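Methyl-coenzyme M reductase subunit beta (Methanosarcina barkeri, PDB 1E6Y) forms part of methyl-coenzyme M reductase I, the nickel F430 enzyme that releases methane from methyl-coenzyme M with coenzyme B as reductant in the final step of methanogenesis. Local coordinates at residues Tyr291-Val296 / Thr339-Cys344; Ala301-Gly306 / Tyr330-Leu335. All blocks are in the same frame, centred on the assembly; numbering follows the deposited sequence.

Interaction 1 of 2, residues Tyr291-Val296 / Thr339-Cys344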
loop_
_atom_site.group_PDB
_atom_site.type_symbol
_atom_site.label_atom_id
_atom_site.label_comp_id
_atom_site.label_asym_id
_atom_site.label_seq_id
_atom_site.Cartn_x
_atom_site.Cartn_y
_atom_site.Cartn_z
ATOM N N TYR E 291 30.583 -13.213 -33.712
ATOM C CA TYR E 291 31.433 -13.773 -32.667
ATOM C C TYR E 291 30.676 -14.759 -31.790
ATOM O O TYR E 291 29.446 -14.813 -31.821
ATOM C CB TYR E 291 32.023 -12.655 -31.804
ATOM C CG TYR E 291 33.131 -11.887 -32.484
ATOM C CD1 TYR E 291 32.846 -10.925 -33.451
ATOM C CD2 TYR E 291 34.468 -12.188 -32.230
ATOM C CE1 TYR E 291 33.862 -10.291 -34.157
ATOM C CE2 TYR E 291 35.493 -11.563 -32.929
ATOM C CZ TYR E 291 35.184 -10.618 -33.893
ATOM O OH TYR E 291 36.194 -10.025 -34.609
ATOM N N LYS E 292 31.428 -15.610 -31.098
ATOM C CA LYS E 292 30.879 -16.460 -30.046
ATOM C C LYS E 292 31.670 -16.228 -28.761
ATOM O O LYS E 292 32.858 -15.899 -28.807
ATOM C CB LYS E 292 30.960 -17.938 -30.439
ATOM C CG LYS E 292 32.376 -18.453 -30.643
ATOM C CD LYS E 292 32.382 -19.917 -31.047
ATOM C CE LYS E 292 33.775 -20.367 -31.466
ATOM N NZ LYS E 292 33.809 -21.825 -31.782
ATOM N N ALA E 293 30.985 -16.318 -27.627
ATOM C CA ALA E 293 31.642 -16.231 -26.330
ATOM C C ALA E 293 32.098 -17.621 -25.894
ATOM O O ALA E 293 31.289 -18.544 -25.778
ATOM C CB ALA E 293 30.686 -15.635 -25.298
ATOM N N ASN E 294 33.405 -17.772 -25.699
ATOM C CA ASN E 294 33.982 -19.040 -25.264
ATOM C C ASN E 294 33.788 -19.248 -23.765
ATOM O O ASN E 294 33.785 -20.382 -23.280
ATOM C CB ASN E 294 35.472 -19.084 -25.610
ATOM C CG ASN E 294 35.731 -18.905 -27.096
ATOM O OD1 ASN E 294 35.127 -19.582 -27.931
ATOM N ND2 ASN E 294 36.613 -17.974 -27.433
ATOM N N ASP E 295 33.675 -18.145 -23.032
ATOM C CA ASP E 295 33.313 -18.180 -21.616
ATOM C C ASP E 295 32.239 -17.122 -21.425
ATOM O O ASP E 295 32.522 -15.927 -21.476
ATOM C CB ASP E 295 34.532 -17.858 -20.740
ATOM C CG ASP E 295 34.279 -18.104 -19.251
ATOM O OD1 ASP E 295 33.173 -17.806 -18.756
ATOM O OD2 ASP E 295 35.219 -18.538 -18.556
ATOM N N VAL E 296 30.996 -17.566 -21.270
ATOM C CA VAL E 296 29.859 -16.653 -21.268
ATOM C C VAL E 296 29.842 -15.712 -20.058
ATOM O O VAL E 296 29.748 -14.497 -20.229
ATOM C CB VAL E 296 28.511 -17.422 -21.373
ATOM C CG1 VAL E 296 27.337 -16.452 -21.271
ATOM C CG2 VAL E 296 28.450 -18.183 -22.696
ATOM N N THR E 339 29.526 -7.052 -32.488
ATOM C CA THR E 339 30.041 -8.401 -32.248
ATOM C C THR E 339 29.073 -9.538 -32.575
ATOM O O THR E 339 29.501 -10.670 -32.805
ATOM C CB THR E 339 30.487 -8.584 -30.775
ATOM O OG1 THR E 339 29.370 -8.362 -29.904
ATOM C CG2 THR E 339 31.606 -7.621 -30.426
ATOM N N GLY E 340 27.775 -9.271 -32.472
ATOM C CA GLY E 340 26.792 -10.340 -32.559
ATOM C C GLY E 340 26.671 -11.111 -31.254
ATOM O O GLY E 340 26.087 -12.194 -31.212
ATOM N N LEU E 341 27.230 -10.548 -30.186
ATOM C CA LEU E 341 27.156 -11.142 -28.854
ATOM C C LEU E 341 26.200 -10.324 -27.998
ATOM O O LEU E 341 26.050 -9.121 -28.213
ATOM C CB LEU E 341 28.541 -11.140 -28.204
ATOM C CG LEU E 341 29.608 -12.010 -28.863
ATOM C CD1 LEU E 341 30.970 -11.649 -28.305
ATOM C CD2 LEU E 341 29.295 -13.471 -28.619
ATOM N N PRO E 342 25.576 -10.953 -26.987
ATOM C CA PRO E 342 24.693 -10.219 -26.074
ATOM C C PRO E 342 25.445 -9.223 -25.197
ATOM O O PRO E 342 26.585 -9.467 -24.794
ATOM C CB PRO E 342 24.040 -11.326 -25.245
ATOM C CG PRO E 342 25.041 -12.428 -25.268
ATOM C CD PRO E 342 25.617 -12.388 -26.658
ATOM N N GLY E 343 24.815 -8.078 -24.956
ATOM C CA GLY E 343 25.392 -7.077 -24.078
ATOM C C GLY E 343 25.372 -7.525 -22.631
ATOM O O GLY E 343 24.932 -8.638 -22.317
ATOM N N CYS E 344 25.830 -6.651 -21.740
ATOM C CA CYS E 344 25.943 -6.988 -20.328
ATOM C C CYS E 344 24.594 -7.373 -19.727
ATOM O O CYS E 344 23.577 -6.730 -19.990
ATOM C CB CYS E 344 26.538 -5.821 -19.543
ATOM S SG CYS E 344 26.848 -6.223 -17.813
HETATM O O HOH W 1 27.138 -13.921 -33.098
#

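Interaction 2 of 2, residues Ala301-Gly306 / Tyr330-Leu335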
loop_
_atom_site.group_PDB
_atom_site.type_symbol
_atom_site.label_atom_id
_atom_site.label_comp_id
_atom_site.label_asym_id
_atom_site.label_seq_id
_atom_site.Cartn_x
_atom_site.Cartn_y
_atom_site.Cartn_z
ATOM N N ALA E 301 31.242 -10.250 -17.868
ATOM C CA ALA E 301 32.105 -9.400 -17.049
ATOM C C ALA E 301 32.853 -8.365 -17.900
ATOM O O ALA E 301 33.006 -7.214 -17.489
ATOM C CB ALA E 301 33.093 -10.253 -16.267
ATOM N N CYS E 302 33.283 -8.772 -19.095
ATOM C CA CYS E 302 33.896 -7.856 -20.058
ATOM C C CYS E 302 32.933 -6.738 -20.443
ATOM O O CYS E 302 33.315 -5.569 -20.488
ATOM C CB CYS E 302 34.318 -8.607 -21.324
ATOM S SG CYS E 302 35.762 -9.666 -21.136
ATOM N N ALA E 303 31.687 -7.105 -20.729
ATOM C CA ALA E 303 30.656 -6.130 -21.061
ATOM C C ALA E 303 30.329 -5.233 -19.868
ATOM O O ALA E 303 30.060 -4.045 -20.033
ATOM C CB ALA E 303 29.400 -6.843 -21.546
ATOM N N ALA E 304 30.389 -5.801 -18.666
ATOM C CA ALA E 304 30.161 -5.046 -17.438
ATOM C C ALA E 304 31.247 -3.984 -17.240
ATOM O O ALA E 304 30.948 -2.822 -16.959
ATOM C CB ALA E 304 30.118 -5.994 -16.242
ATOM N N VAL E 305 32.500 -4.380 -17.443
ATOM C CA VAL E 305 33.624 -3.451 -17.360
ATOM C C VAL E 305 33.493 -2.358 -18.415
ATOM O O VAL E 305 33.650 -1.176 -18.110
ATOM C CB VAL E 305 34.975 -4.189 -17.546
ATOM C CG1 VAL E 305 36.115 -3.188 -17.702
ATOM C CG2 VAL E 305 35.237 -5.080 -16.362
ATOM N N GLY E 306 33.160 -2.760 -19.639
ATOM C CA GLY E 306 32.993 -1.803 -20.718
ATOM C C GLY E 306 31.905 -0.782 -20.445
ATOM O O GLY E 306 32.046 0.389 -20.789
ATOM N N TYR E 330 23.670 2.621 -24.927
ATOM C CA TYR E 330 24.341 2.570 -26.213
ATOM C C TYR E 330 25.656 1.817 -26.234
ATOM O O TYR E 330 25.977 1.191 -27.240
ATOM C CB TYR E 330 24.504 3.983 -26.773
ATOM C CG TYR E 330 23.184 4.534 -27.245
ATOM C CD1 TYR E 330 22.518 5.515 -26.513
ATOM C CD2 TYR E 330 22.488 3.899 -28.271
ATOM C CE1 TYR E 330 21.184 5.826 -26.771
ATOM C CE2 TYR E 330 21.161 4.198 -28.535
ATOM C CZ TYR E 330 20.510 5.150 -27.778
ATOM O OH TYR E 330 19.164 5.347 -27.967
ATOM N N PHE E 331 26.352 1.755 -25.100
ATOM C CA PHE E 331 27.549 0.917 -25.044
ATOM C C PHE E 331 27.173 -0.520 -25.375
ATOM O O PHE E 331 27.816 -1.165 -26.206
ATOM C CB PHE E 331 28.218 0.957 -23.663
ATOM C CG PHE E 331 29.317 -0.061 -23.511
ATOM C CD1 PHE E 331 30.548 0.136 -24.130
ATOM C CD2 PHE E 331 29.058 -1.295 -22.916
ATOM C CE1 PHE E 331 31.499 -0.889 -24.183
ATOM C CE2 PHE E 331 30.001 -2.325 -22.963
ATOM C CZ PHE E 331 31.221 -2.121 -23.600
ATOM N N ASN E 332 26.107 -1.003 -24.738
ATOM C CA ASN E 332 25.685 -2.387 -24.885
ATOM C C ASN E 332 24.964 -2.649 -26.199
ATOM O O ASN E 332 25.181 -3.678 -26.837
ATOM C CB ASN E 332 24.805 -2.788 -23.702
ATOM C CG ASN E 332 25.614 -3.006 -22.446
ATOM O OD1 ASN E 332 26.369 -3.969 -22.350
ATOM N ND2 ASN E 332 25.572 -2.037 -21.538
ATOM N N ASP E 333 24.138 -1.692 -26.618
ATOM C CA ASP E 333 23.463 -1.752 -27.912
ATOM C C ASP E 333 24.489 -1.842 -29.045
ATOM O O ASP E 333 24.448 -2.768 -29.857
ATOM C CB ASP E 333 22.584 -0.507 -28.087
ATOM C CG ASP E 333 21.603 -0.619 -29.248
ATOM O OD1 ASP E 333 21.577 -1.655 -29.946
ATOM O OD2 ASP E 333 20.842 0.347 -29.459
ATOM N N ILE E 334 25.452 -0.924 -29.037
ATOM C CA ILE E 334 26.468 -0.861 -30.086
ATOM C C ILE E 334 27.450 -2.034 -29.995
ATOM O O ILE E 334 27.918 -2.535 -31.021
ATOM C CB ILE E 334 27.254 0.475 -30.033
ATOM C CG1 ILE E 334 26.300 1.652 -30.234
ATOM C CG2 ILE E 334 28.316 0.510 -31.125
ATOM C CD1 ILE E 334 26.939 2.999 -29.954
ATOM N N LEU E 335 27.708 -2.507 -28.777
ATOM C CA LEU E 335 28.549 -3.686 -28.571
ATOM C C LEU E 335 27.945 -4.912 -29.243
ATOM O O LEU E 335 28.661 -5.699 -29.866
ATOM C CB LEU E 335 28.737 -3.965 -27.075
ATOM C CG LEU E 335 29.609 -5.168 -26.702
ATOM C CD1 LEU E 335 31.034 -4.938 -27.177
ATOM C CD2 LEU E 335 29.577 -5.384 -25.198
#

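Interaction 1 of 2, residues Tyr291-Val296 / Thr339-Cys344
Two hydrogen bonds grip Thr339 OG1 where helix 323-339 ends. It accepts from Leu341 N at 3.1 Å (N-H...O 152°) and gives its own proton to Leu335 O. The two bonds fix the hydroxyl's rotation and tie Leu341 N to the last turn of the helix, while Gly340, the first residue out of helical geometry, takes a positive phi. The carbonyl of Thr339 faces strand 289-293, where Tyr291 N donates to Thr339 O at 2.9 Å (N-H...O 164°), nearly along the C=O axis at 172°. Thr339 O also lies in the plane of the Tyr291 ring, at its edge, 3.4 Å from Tyr291 CD1. A water sits within hydrogen-bonding distance of both Tyr291 O and Gly340 O, the latter also held by Gln238 of the gamma subunit. Leu341, with CG anti to its carbonyl carbon, reaches the strand through both methyls: Leu341 CD1 meets Tyr291 CB at 3.8 Å, whereas Leu341 CD2 lies against the backbone, 3.5 Å from Ala293 N and 4.2 Å from Ala293 CB. An alanine here would lose CG and both methyls and would probably loosen the packing against Tyr291 and Ala293, and also against Ile278 and Trp299. The arrangement is an ST turn at a helix C-terminus, joined by one main-chain bond to the second strand of the antiparallel hairpin 278-283/289-293.

Interaction 2 of 2, residues Ala301-Gly306 / Tyr330-Leu335
Helices 296-318 and 323-339 form a helical hairpin, successive in the chain and joined by a short link. At 301-306 and 330-335 their axes come within 10.2 Å, and the N-to-C directions differ by 134°, so the pair is antiparallel but distinctly splayed. No hydrogen bond crosses this buried contact; the evidence is shape. Phe331 points from its helix toward the other, with CG anti to the backbone N (chi1 171°), which lays one ring face on the backbone of Gly306. Gly306 C stands 3.4 Å above the centre of the Phe331 ring, and Gly306 CA lies 3.4 Å from Phe331 CZ. A CB modelled on Gly306 would fall only 2.2 Å from Phe331 CZ, a clash, so the ring in this position requires a residue without a side chain. Beyond the hairpin, Ile265 and Val268 of helix 261-274 also pack on Phe331. Next to the glycine, Phe331 CE2 approaches Ala303 O obliquely at 3.4 Å, and that oxygen already accepts from Thr307 OG1. One turn further along helix 323-339, Leu335, its CG likewise anti to the backbone N, extends a single methyl, CD2, to Ala303 CB at 3.9 Å.

The two contacts lie side by side, centres about 10 Å apart, and sit on the same hairpin: strand 289-293 leads into helix 296-318, and the 339-344 segment runs off the end of helix 323-339. The loop end of interaction 1 settles onto interaction 2. Cys344 N lies 2.8 Å from Asn332 OD1, a probable hydrogen bond, while Cys344 SG packs 3.5 Å from Ala304 CA. Trp299 touches Ala293, Leu341 and Leu335, so one indole packs against both contacts, and its NE1 is hydrogen-bonded to Pro342 O. Both are structural packing away from the cofactor and coenzyme sites. A few residues past Cys344 begins helix 348-358, whose last residue, Phe358, lines the coenzyme M and coenzyme B pockets.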